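Long-range contacts in putative DNA helicase (Lactobacillus plantarum, PDB 3DMN), which is a possible DNA helicase of the UvrD-like kind, which would probably couple nucleotide hydrolysis to DNA unwinding: residues D52-N57 with A117-N122; A65-S70 with L113-V118. All coordinates share one frame; numbering follows the deposited sequence.

In the fold
Both contacts are buried and meet on strand 118-121 of the parallel sheet, sharing A117 and V118, but their side chains pack on opposite faces of it, and contact 2 adds pairing within the sheet. Contact 1 lays helix 43-59 over one face through side chains alone, mostly aliphatic carbon on I119. Contact 2 joins strand 118-121 and the loop before it to the neighbouring strand 64-68, combining a backbone hydrogen bond with packing of A65, I67, F115 and V118 on the other face. Helix and strand 64-68 follow each other in the chain, and I119 ties the two contacts together: its N and O probably bond to A65 O and I67 N.

Contact 1 (D52-N57 with A117-N122); sequences DQLAMN and AVIVWN. With ACT (acetate ion), chain K; ACT (acetate ion), chain L.
Apolar packing centres on I119, whose CD1 reaches from the strand toward the helix, between Q53 and L54. L54 meets it with CD2, 3.8 Å from I119 CD1, the two side chains crossing at about a right angle. Q53 offers the aliphatic part of its chain: its CG lies 3.8 Å from the same I119 CD1 and also touches I119 CG1. CG of Q53 stands anti to the backbone N (chi1 -169°), which sets this methylene against the isoleucine, while the bend at chi2 carries the amide onward. A glutamine therefore suits the place, greasy near its root and polar at its tip. Farther along, the N57 side chain closes on the methyl of A117, a short side chain that fits where the CA atoms of these two residues come closest, 7.5 Å apart.

These side chains join two layers of an alpha/beta fold: helix 43-59 packs on the parallel sheet, running almost antiparallel to strand 118-121 (173°) with the axes of the two short segments 10.1 Å apart. Strand alternation sends I119 to the helix and V118 away from it. T64 of the adjacent strand also touches L54 and I119, and so joins the helix side chains around the isoleucine.

Polar contacts gather at and just past the strand's C-terminal end. W121 NE1 gives a nearly straight hydrogen bond (173°) to O of one acetate, 2.9 Å away and in the indole plane, while N122 CB lies over one face of the ring toward its rim. N122 ND2 bonds to OXT of that acetate at 3.1 Å and to OXT of a second at 2.9 Å. Both ions probably come from the crystallisation liquor. N122 OD1 accepts from V153 N, which helps hold the amide.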
loop_
_atom_site.group_PDB
_atom_site.type_symbol
_atom_site.label_atom_id
_atom_site.label_comp_id
_atom_site.label_asym_id
_atom_site.label_seq_id
_atom_site.Cartn_x
_atom_site.Cartn_y
_atom_site.Cartn_z
ATOM N N ASP A 52 -1.337 -6.323 -11.391
ATOM C CA ASP A 52 -0.353 -7.380 -11.369
ATOM C C ASP A 52 -0.100 -7.882 -9.936
ATOM O O ASP A 52 -0.033 -9.115 -9.698
ATOM C CB ASP A 52 0.943 -6.911 -11.982
ATOM C CG ASP A 52 0.840 -6.687 -13.464
ATOM O OD1 ASP A 52 -0.226 -6.950 -14.055
ATOM O OD2 ASP A 52 1.876 -6.283 -14.046
ATOM N N GLN A 53 0.024 -6.945 -8.995
ATOM C CA GLN A 53 0.208 -7.321 -7.593
ATOM C C GLN A 53 -1.004 -8.061 -7.018
ATOM O O GLN A 53 -0.864 -9.015 -6.257
ATOM C CB GLN A 53 0.538 -6.094 -6.744
ATOM C CG GLN A 53 0.996 -6.486 -5.318
ATOM C CD GLN A 53 2.344 -7.161 -5.326
ATOM O OE1 GLN A 53 2.535 -8.220 -4.701
ATOM N NE2 GLN A 53 3.268 -6.593 -6.058
ATOM N N LEU A 54 -2.200 -7.629 -7.403
ATOM C CA LEU A 54 -3.413 -8.293 -6.929
ATOM C C LEU A 54 -3.421 -9.737 -7.423
ATOM O O LEU A 54 -3.744 -10.654 -6.673
ATOM C CB LEU A 54 -4.632 -7.540 -7.426
ATOM C CG LEU A 54 -4.918 -6.207 -6.699
ATOM C CD1 LEU A 54 -6.015 -5.481 -7.425
ATOM C CD2 LEU A 54 -5.319 -6.442 -5.230
ATOM N N ALA A 55 -3.003 -9.941 -8.672
ATOM C CA ALA A 55 -2.937 -11.296 -9.236
ATOM C C ALA A 55 -1.890 -12.120 -8.487
ATOM O O ALA A 55 -2.143 -13.282 -8.176
ATOM C CB ALA A 55 -2.639 -11.248 -10.722
HETATM N N MSE A 56 -0.720 -11.531 -8.214
HETATM C CA MSE A 56 0.325 -12.228 -7.460
HETATM C C MSE A 56 -0.174 -12.599 -6.072
HETATM O O MSE A 56 -0.060 -13.752 -5.662
HETATM C CB MSE A 56 1.577 -11.382 -7.328
HETATM C CG MSE A 56 2.647 -12.005 -6.449
HETATM SE SE MSE A 56 3.392 -13.629 -7.238
HETATM C CE MSE A 56 3.869 -12.877 -8.981
ATOM N N ASN A 57 -0.728 -11.630 -5.347
ATOM C CA ASN A 57 -1.239 -11.868 -3.998
ATOM C C ASN A 57 -2.329 -12.939 -3.994
ATOM O O ASN A 57 -2.293 -13.853 -3.165
ATOM C CB ASN A 57 -1.749 -10.559 -3.370
ATOM C CG ASN A 57 -0.635 -9.595 -3.062
ATOM O OD1 ASN A 57 0.555 -9.874 -3.331
ATOM N ND2 ASN A 57 -1.008 -8.434 -2.518
ATOM N N ALA A 117 -2.405 -8.530 3.325
ATOM C CA ALA A 117 -1.553 -7.856 2.337
ATOM C C ALA A 117 -2.099 -6.450 2.125
ATOM O O ALA A 117 -3.325 -6.221 2.115
ATOM C CB ALA A 117 -1.585 -8.617 1.036
ATOM N N VAL A 118 -1.179 -5.510 1.955
ATOM C CA VAL A 118 -1.561 -4.134 1.668
ATOM C C VAL A 118 -0.818 -3.712 0.416
ATOM O O VAL A 118 0.369 -3.991 0.270
ATOM C CB VAL A 118 -1.157 -3.174 2.842
ATOM C CG1 VAL A 118 -1.299 -1.697 2.416
ATOM C CG2 VAL A 118 -2.058 -3.467 4.079
ATOM N N ILE A 119 -1.530 -3.000 -0.443
ATOM C CA ILE A 119 -0.859 -2.249 -1.531
ATOM C C ILE A 119 -1.043 -0.765 -1.235
ATOM O O ILE A 119 -2.184 -0.311 -1.147
ATOM C CB ILE A 119 -1.471 -2.592 -2.875
ATOM C CG1 ILE A 119 -1.273 -4.078 -3.198
ATOM C CG2 ILE A 119 -0.893 -1.678 -4.026
ATOM C CD1 ILE A 119 -2.152 -4.575 -4.416
ATOM N N VAL A 120 0.056 -0.035 -0.998
ATOM C CA VAL A 120 -0.016 1.402 -0.763
ATOM C C VAL A 120 -0.082 2.094 -2.109
ATOM O O VAL A 120 0.856 2.043 -2.903
ATOM C CB VAL A 120 1.214 1.916 0.043
ATOM C CG1 VAL A 120 1.063 3.381 0.337
ATOM C CG2 VAL A 120 1.334 1.113 1.335
ATOM N N TRP A 121 -1.189 2.805 -2.342
ATOM C CA TRP A 121 -1.359 3.444 -3.650
ATOM C C TRP A 121 -0.701 4.824 -3.700
ATOM O O TRP A 121 -1.053 5.780 -2.957
ATOM C CB TRP A 121 -2.861 3.544 -4.043
ATOM C CG TRP A 121 -3.066 4.379 -5.245
ATOM C CD1 TRP A 121 -3.741 5.587 -5.314
ATOM C CD2 TRP A 121 -2.538 4.137 -6.553
ATOM N NE1 TRP A 121 -3.701 6.086 -6.614
ATOM C CE2 TRP A 121 -2.949 5.223 -7.384
ATOM C CE3 TRP A 121 -1.788 3.094 -7.121
ATOM C CZ2 TRP A 121 -2.625 5.276 -8.738
ATOM C CZ3 TRP A 121 -1.436 3.174 -8.486
ATOM C CH2 TRP A 121 -1.860 4.261 -9.256
ATOM N N ASN A 122 0.259 4.918 -4.613
ATOM C CA ASN A 122 0.882 6.202 -4.972
ATOM C C ASN A 122 1.663 6.833 -3.824
ATOM O O ASN A 122 1.430 7.993 -3.436
ATOM C CB ASN A 122 -0.075 7.187 -5.623
ATOM C CG ASN A 122 0.653 8.035 -6.671
ATOM O OD1 ASN A 122 1.861 7.869 -6.811
ATOM N ND2 ASN A 122 -0.047 8.959 -7.351
HETATM C C ACT K . -3.655 9.237 -7.426
HETATM O O ACT K . -4.789 8.595 -7.466
HETATM O OXT ACT K . -2.956 9.300 -6.360
HETATM C CH3 ACT K . -3.102 9.922 -8.628
HETATM C C ACT L . 0.133 10.665 -10.522
HETATM O O ACT L . -0.931 9.993 -10.503
HETATM O OXT ACT L . 0.878 10.671 -9.515
HETATM C CH3 ACT L . 0.509 11.449 -11.745
#

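Contact 2 (A65-S70 with L113-V118); sequences AIIGKS and LEFDAV. With ACT (acetate ion), chain E.
Neighbouring parallel strands of the central sheet meet here, with A65 paired to V118 where the chain turns out of the loop before strand 118-121. A65 N donates to A117 O at 2.9 Å, the donor tilted 24° from the carbonyl plane. On the same edge of strand 64-68, A65 O lies 3.2 Å from V118 CA in a CA-H...O contact.

On the face bearing A65 and V118, the F115 ring folds back over strand 64-68. With F115 CG anti to the carbonyl carbon (chi1 -57°), the ring is set beside A65, whose CB sits over the ring centre, 3.5 Å from the centroid and 11° off the normal, a CH-pi contact; alanine suits the place because its lone methyl lets the ring lie so close. I67 CD1 packs obliquely, 4.1 Å from F115 CE2 and 3.8 Å from V118 CG1, its branched chain, like that of V118, well matched to a buried strand. I103 of the next strand also touches the phenylalanine.

Beyond the strand, K69 NZ bonds to an acetate OXT at 2.8 Å and to N127 O. Such central parallel strands, covered on both faces, are typical of the alpha/beta core of P-loop NTPases.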
loop_
_atom_site.group_PDB
_atom_site.type_symbol
_atom_site.label_atom_id
_atom_site.label_comp_id
_atom_site.label_asym_id
_atom_site.label_seq_id
_atom_site.Cartn_x
_atom_site.Cartn_y
_atom_site.Cartn_z
ATOM N N ALA A 65 -5.786 -5.434 0.856
ATOM C CA ALA A 65 -6.410 -4.091 0.844
ATOM C C ALA A 65 -5.501 -3.100 0.165
ATOM O O ALA A 65 -4.290 -3.147 0.363
ATOM C CB ALA A 65 -6.708 -3.615 2.223
ATOM N N ILE A 66 -6.067 -2.221 -0.654
ATOM C CA ILE A 66 -5.299 -1.131 -1.228
ATOM C C ILE A 66 -5.618 0.123 -0.427
ATOM O O ILE A 66 -6.806 0.461 -0.248
ATOM C CB ILE A 66 -5.731 -0.855 -2.652
ATOM C CG1 ILE A 66 -5.598 -2.142 -3.475
ATOM C CG2 ILE A 66 -4.911 0.325 -3.195
ATOM C CD1 ILE A 66 -6.197 -1.998 -4.914
ATOM N N ILE A 67 -4.581 0.740 0.140
ATOM C CA ILE A 67 -4.790 1.976 0.944
ATOM C C ILE A 67 -4.303 3.194 0.177
ATOM O O ILE A 67 -3.108 3.263 -0.191
ATOM C CB ILE A 67 -4.072 1.903 2.317
ATOM C CG1 ILE A 67 -4.493 0.610 3.019
ATOM C CG2 ILE A 67 -4.411 3.153 3.140
ATOM C CD1 ILE A 67 -3.862 0.351 4.423
ATOM N N GLY A 68 -5.218 4.109 -0.104
ATOM C CA GLY A 68 -4.886 5.403 -0.782
ATOM C C GLY A 68 -4.904 6.507 0.289
ATOM O O GLY A 68 -5.500 6.352 1.337
ATOM N N LYS A 69 -4.259 7.618 0.022
ATOM C CA LYS A 69 -4.118 8.650 1.047
ATOM C C LYS A 69 -5.442 9.317 1.332
ATOM O O LYS A 69 -5.771 9.553 2.509
ATOM C CB LYS A 69 -3.089 9.690 0.617
ATOM C CG LYS A 69 -2.888 10.779 1.672
ATOM C CD LYS A 69 -1.742 11.770 1.300
ATOM C CE LYS A 69 -2.043 12.524 0.025
ATOM N NZ LYS A 69 -1.012 13.632 -0.193
ATOM N N SER A 70 -6.131 9.716 0.257
ATOM C CA SER A 70 -7.306 10.543 0.390
ATOM C C SER A 70 -8.463 9.922 -0.351
ATOM O O SER A 70 -8.259 9.072 -1.238
ATOM C CB SER A 70 -7.028 11.925 -0.253
ATOM O OG SER A 70 -6.880 11.769 -1.671
ATOM N N LEU A 113 -7.509 -1.264 11.810
ATOM C CA LEU A 113 -7.600 -2.397 10.872
ATOM C C LEU A 113 -6.230 -2.979 10.595
ATOM O O LEU A 113 -5.244 -2.271 10.595
ATOM C CB LEU A 113 -8.254 -1.982 9.551
ATOM C CG LEU A 113 -9.700 -1.438 9.638
ATOM C CD1 LEU A 113 -10.255 -1.192 8.236
ATOM C CD2 LEU A 113 -10.599 -2.344 10.455
ATOM N N GLU A 114 -6.184 -4.287 10.375
ATOM C CA GLU A 114 -4.952 -4.933 9.901
ATOM C C GLU A 114 -5.377 -5.804 8.719
ATOM O O GLU A 114 -6.504 -6.324 8.707
ATOM C CB GLU A 114 -4.290 -5.784 11.011
ATOM C CG GLU A 114 -5.216 -6.776 11.722
ATOM C CD GLU A 114 -5.590 -8.034 10.890
ATOM O OE1 GLU A 114 -6.692 -8.579 11.116
ATOM O OE2 GLU A 114 -4.807 -8.459 10.011
ATOM N N PHE A 115 -4.486 -5.932 7.728
ATOM C CA PHE A 115 -4.767 -6.706 6.551
ATOM C C PHE A 115 -3.616 -7.676 6.299
ATOM O O PHE A 115 -2.468 -7.368 6.607
ATOM C CB PHE A 115 -4.893 -5.758 5.346
ATOM C CG PHE A 115 -5.943 -4.692 5.544
ATOM C CD1 PHE A 115 -7.288 -5.005 5.410
ATOM C CD2 PHE A 115 -5.570 -3.376 5.836
ATOM C CE1 PHE A 115 -8.260 -4.009 5.585
ATOM C CE2 PHE A 115 -6.539 -2.377 6.006
ATOM C CZ PHE A 115 -7.869 -2.701 5.872
ATOM N N ASP A 116 -3.930 -8.847 5.738
ATOM C CA ASP A 116 -2.924 -9.804 5.323
ATOM C C ASP A 116 -1.903 -9.149 4.386
ATOM O O ASP A 116 -0.698 -9.187 4.634
ATOM C CB ASP A 116 -3.675 -10.905 4.584
ATOM C CG ASP A 116 -2.817 -12.077 4.237
ATOM O OD1 ASP A 116 -1.782 -12.294 4.907
ATOM O OD2 ASP A 116 -3.229 -12.807 3.298
ATOM N N ALA A 117 -2.405 -8.530 3.325
ATOM C CA ALA A 117 -1.553 -7.856 2.337
ATOM C C ALA A 117 -2.099 -6.450 2.125
ATOM O O ALA A 117 -3.325 -6.221 2.115
ATOM C CB ALA A 117 -1.585 -8.617 1.036
ATOM N N VAL A 118 -1.179 -5.510 1.955
ATOM C CA VAL A 118 -1.561 -4.134 1.668
ATOM C C VAL A 118 -0.818 -3.712 0.416
ATOM O O VAL A 118 0.369 -3.991 0.270
ATOM C CB VAL A 118 -1.157 -3.174 2.842
ATOM C CG1 VAL A 118 -1.299 -1.697 2.416
ATOM C CG2 VAL A 118 -2.058 -3.467 4.079
HETATM C C ACT E . -2.823 15.239 -2.515
HETATM O O ACT E . -3.507 14.526 -1.741
HETATM O OXT ACT E . -1.568 15.277 -2.343
HETATM C CH3 ACT E . -3.552 16.007 -3.550
#